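Local coordinates for Rx protein (PDB 4M70) that probably acts as an intracellular resistance receptor that triggers plant defence against pathogens, the present chain being its N-terminal coiled-coil (CC) domain, at residues T24-L35 with M93-L104. Residues are numbered along the deposited sequence; the frame is centred on the assembly and turned at random.
Sequences TGCDLQPFYEKL and MWEIFFVLEQAL
Phe31 lays its ring over Leu100, whose CB stands 3.7 Å from the ring centroid and 9° off the normal, a CH-pi contact centred on one face. The phenyl is a knob in a hole formed by Phe97, Leu100, Glu101 and Leu104, with Leu104 CD1 at its edge, 3.4 Å from Phe31 CD2. With CG anti to the carbonyl carbon (chi1 -65°), Phe31 points toward helix 86-119. It meets Phe97 edge against edge, the side chains crossing at about a right angle with Phe31 CE1 4.0 Å from Phe97 CD1.

Beyond this knob, the two methyls of Leu104 divide the work. CD1 also packs along the aliphatic chain of Lys34, most tightly at CD, and CD2 presses on Leu35, 3.5 Å from its CD2. Lys34 bends at chi3, leaving NZ 4.0 Å from Glu101 OE1, too long for a salt bridge.

Toward the turn before helix 29-42, Leu28 splits its branches, CD1 against Ile96 CG2 and CD2 against Phe97 CE1 at 3.7 Å. Cys26 SG nestles against Met93 CG and CE and lies obliquely to the Phe97 ring. Thr24 OG1 accepts from Cys26 N at 3.1 Å in an ST turn; the same hydroxyl is also hydrogen-bonded to Ser20 O.

Helices 29-35 and 93-104 run nearly parallel, their axes 17° apart, within a four-helix bundle in which helix 4-24 also touches Leu28 and Leu35. No hydrogen bond spans the two segments, so their union rests chiefly on apolar and aromatic packing, with the Lys34–Glu101 pair probably adding weak electrostatic attraction.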
loop_
_atom_site.group_PDB
_atom_site.type_symbol
_atom_site.label_atom_id
_atom_site.label_comp_id
_atom_site.label_asym_id
_atom_site.label_seq_id
_atom_site.Cartn_x
_atom_site.Cartn_y
_atom_site.Cartn_z
ATOM N N THR A 24 10.930 -10.007 -6.680
ATOM C CA THR A 24 11.122 -8.951 -7.665
ATOM C C THR A 24 12.418 -8.180 -7.448
ATOM O O THR A 24 12.978 -7.627 -8.394
ATOM C CB THR A 24 9.950 -7.941 -7.629
ATOM O OG1 THR A 24 9.978 -7.212 -6.394
ATOM C CG2 THR A 24 8.614 -8.664 -7.760
ATOM N N GLY A 25 12.884 -8.123 -6.205
ATOM C CA GLY A 25 14.090 -7.373 -5.916
ATOM C C GLY A 25 13.794 -5.900 -5.714
ATOM O O GLY A 25 14.699 -5.111 -5.434
ATOM N N CYS A 26 12.521 -5.532 -5.856
ATOM C CA CYS A 26 12.101 -4.143 -5.709
ATOM C C CYS A 26 12.407 -3.608 -4.322
ATOM O O CYS A 26 12.438 -4.360 -3.343
ATOM C CB CYS A 26 10.600 -3.988 -5.979
ATOM S SG CYS A 26 10.062 -4.300 -7.670
ATOM N N ASP A 27 12.624 -2.298 -4.251
ATOM C CA ASP A 27 12.918 -1.647 -2.988
ATOM C C ASP A 27 11.604 -1.258 -2.345
ATOM O O ASP A 27 11.084 -0.166 -2.570
ATOM C CB ASP A 27 13.780 -0.404 -3.222
ATOM C CG ASP A 27 14.151 0.301 -1.936
ATOM O OD1 ASP A 27 14.281 -0.377 -0.894
ATOM O OD2 ASP A 27 14.293 1.541 -1.968
ATOM N N LEU A 28 11.055 -2.175 -1.556
ATOM C CA LEU A 28 9.763 -1.954 -0.928
ATOM C C LEU A 28 9.895 -1.819 0.588
ATOM O O LEU A 28 8.901 -1.619 1.288
ATOM C CB LEU A 28 8.821 -3.108 -1.276
ATOM C CG LEU A 28 8.699 -3.410 -2.777
ATOM C CD1 LEU A 28 7.788 -4.613 -3.053
ATOM C CD2 LEU A 28 8.193 -2.189 -3.522
ATOM N N GLN A 29 11.121 -1.924 1.091
ATOM C CA GLN A 29 11.366 -1.832 2.531
ATOM C C GLN A 29 10.829 -0.552 3.203
ATOM O O GLN A 29 10.385 -0.615 4.347
ATOM C CB GLN A 29 12.845 -2.066 2.869
ATOM C CG GLN A 29 13.120 -2.282 4.362
ATOM C CD GLN A 29 12.491 -3.555 4.916
ATOM O OE1 GLN A 29 12.171 -4.485 4.175
ATOM N NE2 GLN A 29 12.308 -3.594 6.233
ATOM N N PRO A 30 10.884 0.611 2.518
ATOM C CA PRO A 30 10.257 1.780 3.154
ATOM C C PRO A 30 8.764 1.589 3.424
ATOM O O PRO A 30 8.276 2.008 4.483
ATOM C CB PRO A 30 10.464 2.896 2.119
ATOM C CG PRO A 30 10.831 2.199 0.841
ATOM C CD PRO A 30 11.594 0.998 1.286
ATOM N N PHE A 31 8.059 0.954 2.490
ATOM C CA PHE A 31 6.646 0.647 2.687
ATOM C C PHE A 31 6.477 -0.269 3.888
ATOM O O PHE A 31 5.601 -0.056 4.726
ATOM C CB PHE A 31 6.050 -0.038 1.456
ATOM C CG PHE A 31 6.020 0.818 0.222
ATOM C CD1 PHE A 31 6.826 0.520 -0.863
ATOM C CD2 PHE A 31 5.180 1.917 0.145
ATOM C CE1 PHE A 31 6.791 1.299 -2.005
ATOM C CE2 PHE A 31 5.135 2.701 -0.991
ATOM C CZ PHE A 31 5.944 2.392 -2.069
ATOM N N TYR A 32 7.328 -1.284 3.960
ATOM C CA TYR A 32 7.315 -2.248 5.053
ATOM C C TYR A 32 7.487 -1.535 6.399
ATOM O O TYR A 32 6.736 -1.788 7.339
ATOM C CB TYR A 32 8.425 -3.277 4.827
ATOM C CG TYR A 32 8.451 -4.426 5.802
ATOM C CD1 TYR A 32 9.240 -4.381 6.943
ATOM C CD2 TYR A 32 7.700 -5.574 5.568
ATOM C CE1 TYR A 32 9.271 -5.440 7.833
ATOM C CE2 TYR A 32 7.724 -6.635 6.450
ATOM C CZ TYR A 32 8.509 -6.564 7.581
ATOM O OH TYR A 32 8.538 -7.625 8.461
ATOM N N GLU A 33 8.469 -0.642 6.482
ATOM C CA GLU A 33 8.759 0.082 7.720
ATOM C C GLU A 33 7.624 1.020 8.119
ATOM O O GLU A 33 7.267 1.116 9.299
ATOM C CB GLU A 33 10.059 0.881 7.589
ATOM C CG GLU A 33 11.321 0.034 7.479
ATOM C CD GLU A 33 11.629 -0.718 8.764
ATOM O OE1 GLU A 33 11.177 -0.269 9.840
ATOM O OE2 GLU A 33 12.337 -1.747 8.702
ATOM N N LYS A 34 7.053 1.707 7.134
ATOM C CA LYS A 34 5.929 2.593 7.405
ATOM C C LYS A 34 4.723 1.804 7.908
ATOM O O LYS A 34 4.021 2.225 8.842
ATOM C CB LYS A 34 5.565 3.380 6.145
ATOM C CG LYS A 34 4.522 4.458 6.346
ATOM C CD LYS A 34 4.213 5.171 5.030
ATOM C CE LYS A 34 5.446 5.848 4.439
ATOM N NZ LYS A 34 5.148 6.527 3.138
ATOM N N LEU A 35 4.519 0.631 7.318
ATOM C CA LEU A 35 3.434 -0.252 7.720
ATOM C C LEU A 35 3.604 -0.775 9.129
ATOM O O LEU A 35 2.668 -0.756 9.927
ATOM C CB LEU A 35 3.344 -1.444 6.770
ATOM C CG LEU A 35 2.387 -1.354 5.593
ATOM C CD1 LEU A 35 2.424 -2.650 4.821
ATOM C CD2 LEU A 35 0.989 -1.090 6.110
ATOM N N MET A 93 6.467 -3.337 -11.972
ATOM C CA MET A 93 7.105 -2.734 -10.799
ATOM C C MET A 93 6.391 -1.448 -10.411
ATOM O O MET A 93 6.058 -1.226 -9.240
ATOM C CB MET A 93 8.586 -2.443 -11.058
ATOM C CG MET A 93 9.497 -3.655 -11.104
ATOM S SD MET A 93 11.203 -3.176 -11.459
ATOM C CE MET A 93 11.621 -2.221 -9.998
ATOM N N TRP A 94 6.133 -0.620 -11.419
ATOM C CA TRP A 94 5.459 0.655 -11.240
ATOM C C TRP A 94 4.107 0.431 -10.596
ATOM O O TRP A 94 3.688 1.187 -9.711
ATOM C CB TRP A 94 5.277 1.348 -12.594
ATOM C CG TRP A 94 4.723 2.747 -12.516
ATOM C CD1 TRP A 94 5.429 3.916 -12.590
ATOM C CD2 TRP A 94 3.346 3.120 -12.341
ATOM N NE1 TRP A 94 4.574 4.989 -12.479
ATOM C CE2 TRP A 94 3.295 4.527 -12.327
ATOM C CE3 TRP A 94 2.156 2.401 -12.199
ATOM C CZ2 TRP A 94 2.095 5.225 -12.173
ATOM C CZ3 TRP A 94 0.969 3.099 -12.046
ATOM C CH2 TRP A 94 0.949 4.495 -12.033
ATOM N N GLU A 95 3.419 -0.607 -11.056
ATOM C CA GLU A 95 2.108 -0.915 -10.523
ATOM C C GLU A 95 2.200 -1.268 -9.032
ATOM O O GLU A 95 1.364 -0.834 -8.222
ATOM C CB GLU A 95 1.456 -2.043 -11.317
ATOM C CG GLU A 95 -0.022 -2.154 -11.047
ATOM C CD GLU A 95 -0.774 -0.943 -11.563
ATOM O OE1 GLU A 95 -0.330 -0.360 -12.577
ATOM O OE2 GLU A 95 -1.802 -0.570 -10.959
ATOM N N ILE A 96 3.221 -2.047 -8.673
ATOM C CA ILE A 96 3.461 -2.368 -7.262
ATOM C C ILE A 96 3.694 -1.118 -6.404
ATOM O O ILE A 96 3.080 -0.957 -5.337
ATOM C CB ILE A 96 4.650 -3.340 -7.081
ATOM C CG1 ILE A 96 4.327 -4.705 -7.698
ATOM C CG2 ILE A 96 4.984 -3.536 -5.606
ATOM C CD1 ILE A 96 5.502 -5.651 -7.697
ATOM N N PHE A 97 4.580 -0.243 -6.878
ATOM C CA PHE A 97 4.904 0.988 -6.152
ATOM C C PHE A 97 3.662 1.847 -5.941
ATOM O O PHE A 97 3.382 2.310 -4.830
ATOM C CB PHE A 97 5.945 1.817 -6.895
ATOM C CG PHE A 97 7.301 1.196 -6.929
ATOM C CD1 PHE A 97 8.045 1.036 -5.770
ATOM C CD2 PHE A 97 7.871 0.847 -8.142
ATOM C CE1 PHE A 97 9.310 0.467 -5.818
ATOM C CE2 PHE A 97 9.134 0.290 -8.201
ATOM C CZ PHE A 97 9.856 0.100 -7.038
ATOM N N PHE A 98 2.916 2.036 -7.024
ATOM C CA PHE A 98 1.734 2.884 -7.015
ATOM C C PHE A 98 0.671 2.361 -6.061
ATOM O O PHE A 98 0.100 3.126 -5.263
ATOM C CB PHE A 98 1.168 3.011 -8.428
ATOM C CG PHE A 98 -0.047 3.887 -8.524
ATOM C CD1 PHE A 98 -1.318 3.333 -8.511
ATOM C CD2 PHE A 98 0.079 5.264 -8.623
ATOM C CE1 PHE A 98 -2.443 4.134 -8.599
ATOM C CE2 PHE A 98 -1.040 6.071 -8.718
ATOM C CZ PHE A 98 -2.302 5.507 -8.699
ATOM N N VAL A 99 0.404 1.058 -6.138
ATOM C CA VAL A 99 -0.605 0.482 -5.262
ATOM C C VAL A 99 -0.175 0.566 -3.797
ATOM O O VAL A 99 -0.992 0.886 -2.927
ATOM C CB VAL A 99 -0.997 -0.970 -5.664
ATOM C CG1 VAL A 99 0.141 -1.941 -5.420
ATOM C CG2 VAL A 99 -2.234 -1.411 -4.911
ATOM N N LEU A 100 1.108 0.333 -3.527
ATOM C CA LEU A 100 1.574 0.399 -2.147
ATOM C C LEU A 100 1.515 1.806 -1.560
ATOM O O LEU A 100 1.165 1.977 -0.392
ATOM C CB LEU A 100 2.977 -0.190 -2.013
ATOM C CG LEU A 100 3.002 -1.718 -2.035
ATOM C CD1 LEU A 100 4.423 -2.254 -1.964
ATOM C CD2 LEU A 100 2.158 -2.236 -0.884
ATOM N N GLU A 101 1.846 2.812 -2.363
ATOM C CA GLU A 101 1.703 4.196 -1.907
ATOM C C GLU A 101 0.229 4.587 -1.682
ATOM O O GLU A 101 -0.089 5.254 -0.688
ATOM C CB GLU A 101 2.425 5.163 -2.845
ATOM C CG GLU A 101 2.428 6.602 -2.342
ATOM C CD GLU A 101 3.189 6.827 -1.051
ATOM O OE1 GLU A 101 4.023 5.982 -0.669
ATOM O OE2 GLU A 101 2.913 7.857 -0.399
ATOM N N GLN A 102 -0.659 4.205 -2.605
ATOM C CA GLN A 102 -2.090 4.482 -2.417
ATOM C C GLN A 102 -2.601 3.855 -1.114
ATOM O O GLN A 102 -3.297 4.496 -0.301
ATOM C CB GLN A 102 -2.913 3.959 -3.595
ATOM C CG GLN A 102 -2.674 4.658 -4.921
ATOM C CD GLN A 102 -3.613 5.828 -5.151
ATOM O OE1 GLN A 102 -3.295 6.973 -4.825
ATOM N NE2 GLN A 102 -4.785 5.542 -5.706
ATOM N N ALA A 103 -2.230 2.592 -0.928
ATOM C CA ALA A 103 -2.624 1.823 0.243
ATOM C C ALA A 103 -2.105 2.475 1.515
ATOM O O ALA A 103 -2.843 2.623 2.489
ATOM C CB ALA A 103 -2.105 0.403 0.133
ATOM N N LEU A 104 -0.832 2.860 1.504
ATOM C CA LEU A 104 -0.234 3.494 2.673
ATOM C C LEU A 104 -0.857 4.846 2.994
ATOM O O LEU A 104 -0.969 5.208 4.164
ATOM C CB LEU A 104 1.283 3.620 2.527
ATOM C CG LEU A 104 1.994 2.275 2.679
ATOM C CD1 LEU A 104 3.461 2.445 3.004
ATOM C CD2 LEU A 104 1.307 1.450 3.739
#